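Local atomic coordinates of kojibiose phosphorylase (Gut metagenome, PDB entry 6W0P), a protein that belongs to glycoside hydrolase family 65, whose members join an N-terminal beta-sandwich, a helical (alpha/alpha)6-barrel catalytic domain and a small C-terminal beta domain. Residues A641-F645 with N675-F680. Sequence-based numbering, arbitrary orientation.
Sequences ANNFF and NIVYGF
Helix ends 641-645 and 675-680 run almost antiparallel (167°), their axes 11.7 Å apart at closest approach. The CA atoms of Phe645 and Asn675 lie 6.8 Å apart, those of Ala641 and Gly679 7.8 Å. In the regular alpha helix 641-645, Phe645 N hydrogen-bonds Ala641 O, i to i-4 (3.1 Å). Residues 675-680 make a pi-type turn, because Phe680 N hydrogen-bonds Asn675 O, i to i-5 (3.2 Å). Gly679 has phi/psi -82/-91; an ideal CB there would lie 2.0 Å from Asn675 O and clash. Phe645 points toward the partner helix (chi1 t, chi2 80°). Phe680 starts sideways; its m rotamer (chi2 -62°) brings the ring across. The edge of Phe680 meets the face of Phe645 (offset edge-to-face, centroids 5.5 Å apart, planes at 65°), with Phe645 CD1 3.7 Å from Phe680 CE2. Ile676 (chi1 m, chi2 t) sets its CG1 3.9 Å from Phe645 CE1. The chi1 of Asn675 is -149°, between the usual wells; its CG meets the Phe645 ring edge 3.6 Å from CD1. One water donates to Phe644 O (2.8 Å) and Asn675 OD1 (2.7 Å), linking the helices. Asn642 ND2 lies 3.8 Å from Phe680 CE1, at the ring edge, but hydrogen-bonds Glu638 O. The contact packs the C-terminal ends of helices 638-645 and 666-680 together in the (alpha/alpha)6-barrel region of family 65, where helix 666-680 leads toward the C-terminal beta domain. Ser629 OG of adjoining helix 624-634 hydrogen-bonds Ala641 O and Asn675 ND2. Phe645 also meets Trp700 and helix 308-324; Phe680 touches Tyr703 on strand 702-709 of a C-terminal beta sheet.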
loop_
_atom_site.group_PDB
_atom_site.type_symbol
_atom_site.label_atom_id
_atom_site.label_comp_id
_atom_site.label_asym_id
_atom_site.label_seq_id
_atom_site.Cartn_x
_atom_site.Cartn_y
_atom_site.Cartn_z
ATOM N N ALA A 641 -15.067 33.513 -11.753
ATOM C CA ALA A 641 -15.661 32.671 -12.823
ATOM C C ALA A 641 -14.722 32.692 -14.033
ATOM O O ALA A 641 -14.463 31.623 -14.596
ATOM C CB ALA A 641 -17.053 33.115 -13.203
ATOM N N ASN A 642 -14.231 33.873 -14.406
ATOM C CA ASN A 642 -13.417 34.077 -15.632
ATOM C C ASN A 642 -12.004 33.506 -15.413
ATOM O O ASN A 642 -11.486 32.833 -16.331
ATOM C CB ASN A 642 -13.437 35.548 -16.060
ATOM C CG ASN A 642 -14.664 35.884 -16.879
ATOM O OD1 ASN A 642 -14.579 35.946 -18.094
ATOM N ND2 ASN A 642 -15.819 36.051 -16.243
ATOM N N ASN A 643 -11.410 33.739 -14.240
ATOM C CA ASN A 643 -10.071 33.194 -13.876
ATOM C C ASN A 643 -10.082 31.653 -13.939
ATOM O O ASN A 643 -9.160 31.078 -14.572
ATOM C CB ASN A 643 -9.586 33.710 -12.512
ATOM C CG ASN A 643 -9.131 35.147 -12.563
ATOM O OD1 ASN A 643 -8.920 35.689 -13.645
ATOM N ND2 ASN A 643 -9.009 35.778 -11.400
ATOM N N PHE A 644 -11.086 31.006 -13.332
ATOM C CA PHE A 644 -11.239 29.527 -13.287
ATOM C C PHE A 644 -11.496 28.961 -14.695
ATOM O O PHE A 644 -11.005 27.806 -14.998
ATOM C CB PHE A 644 -12.328 29.100 -12.295
ATOM C CG PHE A 644 -11.867 29.060 -10.856
ATOM C CD1 PHE A 644 -10.748 28.300 -10.495
ATOM C CD2 PHE A 644 -12.545 29.754 -9.860
ATOM C CE1 PHE A 644 -10.292 28.266 -9.185
ATOM C CE2 PHE A 644 -12.093 29.722 -8.542
ATOM C CZ PHE A 644 -10.980 28.959 -8.205
ATOM N N PHE A 645 -12.229 29.679 -15.547
ATOM C CA PHE A 645 -12.361 29.252 -16.955
ATOM C C PHE A 645 -10.965 29.194 -17.570
ATOM O O PHE A 645 -10.623 28.121 -18.036
ATOM C CB PHE A 645 -13.265 30.149 -17.792
ATOM C CG PHE A 645 -13.405 29.650 -19.208
ATOM C CD1 PHE A 645 -14.276 28.614 -19.512
ATOM C CD2 PHE A 645 -12.651 30.201 -20.232
ATOM C CE1 PHE A 645 -14.404 28.148 -20.808
ATOM C CE2 PHE A 645 -12.790 29.745 -21.533
ATOM C CZ PHE A 645 -13.660 28.715 -21.816
ATOM N N ASN A 675 -18.314 24.209 -18.436
ATOM C CA ASN A 675 -17.934 25.574 -18.000
ATOM C C ASN A 675 -18.691 26.602 -18.855
ATOM O O ASN A 675 -19.114 27.645 -18.286
ATOM C CB ASN A 675 -16.430 25.830 -18.020
ATOM C CG ASN A 675 -15.994 26.813 -16.950
ATOM O OD1 ASN A 675 -14.895 26.680 -16.413
ATOM N ND2 ASN A 675 -16.817 27.822 -16.659
ATOM N N ILE A 676 -18.886 26.334 -20.151
ATOM C CA ILE A 676 -19.558 27.307 -21.070
ATOM C C ILE A 676 -21.075 27.280 -20.809
ATOM O O ILE A 676 -21.627 28.376 -20.562
ATOM C CB ILE A 676 -19.174 27.055 -22.541
ATOM C CG1 ILE A 676 -17.710 27.451 -22.792
ATOM C CG2 ILE A 676 -20.145 27.780 -23.465
ATOM C CD1 ILE A 676 -17.164 27.107 -24.194
ATOM N N VAL A 677 -21.704 26.095 -20.763
ATOM C CA VAL A 677 -23.195 25.966 -20.781
ATOM C C VAL A 677 -23.783 26.019 -19.358
ATOM O O VAL A 677 -24.767 26.770 -19.158
ATOM C CB VAL A 677 -23.650 24.728 -21.567
ATOM C CG1 VAL A 677 -25.143 24.520 -21.479
ATOM C CG2 VAL A 677 -23.245 24.817 -23.026
ATOM N N TYR A 678 -23.239 25.292 -18.392
ATOM C CA TYR A 678 -23.658 25.393 -16.971
ATOM C C TYR A 678 -23.121 26.685 -16.344
ATOM O O TYR A 678 -23.796 27.250 -15.477
ATOM C CB TYR A 678 -23.206 24.188 -16.151
ATOM C CG TYR A 678 -23.993 22.934 -16.418
ATOM C CD1 TYR A 678 -25.348 22.863 -16.135
ATOM C CD2 TYR A 678 -23.388 21.804 -16.937
ATOM C CE1 TYR A 678 -26.089 21.712 -16.378
ATOM C CE2 TYR A 678 -24.111 20.643 -17.176
ATOM C CZ TYR A 678 -25.468 20.605 -16.915
ATOM O OH TYR A 678 -26.152 19.445 -17.116
ATOM N N GLY A 679 -21.936 27.118 -16.771
ATOM C CA GLY A 679 -21.215 28.259 -16.185
ATOM C C GLY A 679 -21.727 29.567 -16.743
ATOM O O GLY A 679 -22.668 30.133 -16.158
ATOM N N PHE A 680 -21.116 30.047 -17.818
ATOM C CA PHE A 680 -21.475 31.340 -18.431
ATOM C C PHE A 680 -22.952 31.310 -18.812
ATOM O O PHE A 680 -23.599 32.305 -18.547
ATOM C CB PHE A 680 -20.542 31.678 -19.587
ATOM C CG PHE A 680 -19.112 31.891 -19.158
ATOM C CD1 PHE A 680 -18.773 32.910 -18.281
ATOM C CD2 PHE A 680 -18.106 31.068 -19.620
ATOM C CE1 PHE A 680 -17.461 33.091 -17.873
ATOM C CE2 PHE A 680 -16.798 31.256 -19.216
ATOM C CZ PHE A 680 -16.479 32.251 -18.338
HETATM O O HOH W 1 -12.389 25.661 -16.179
#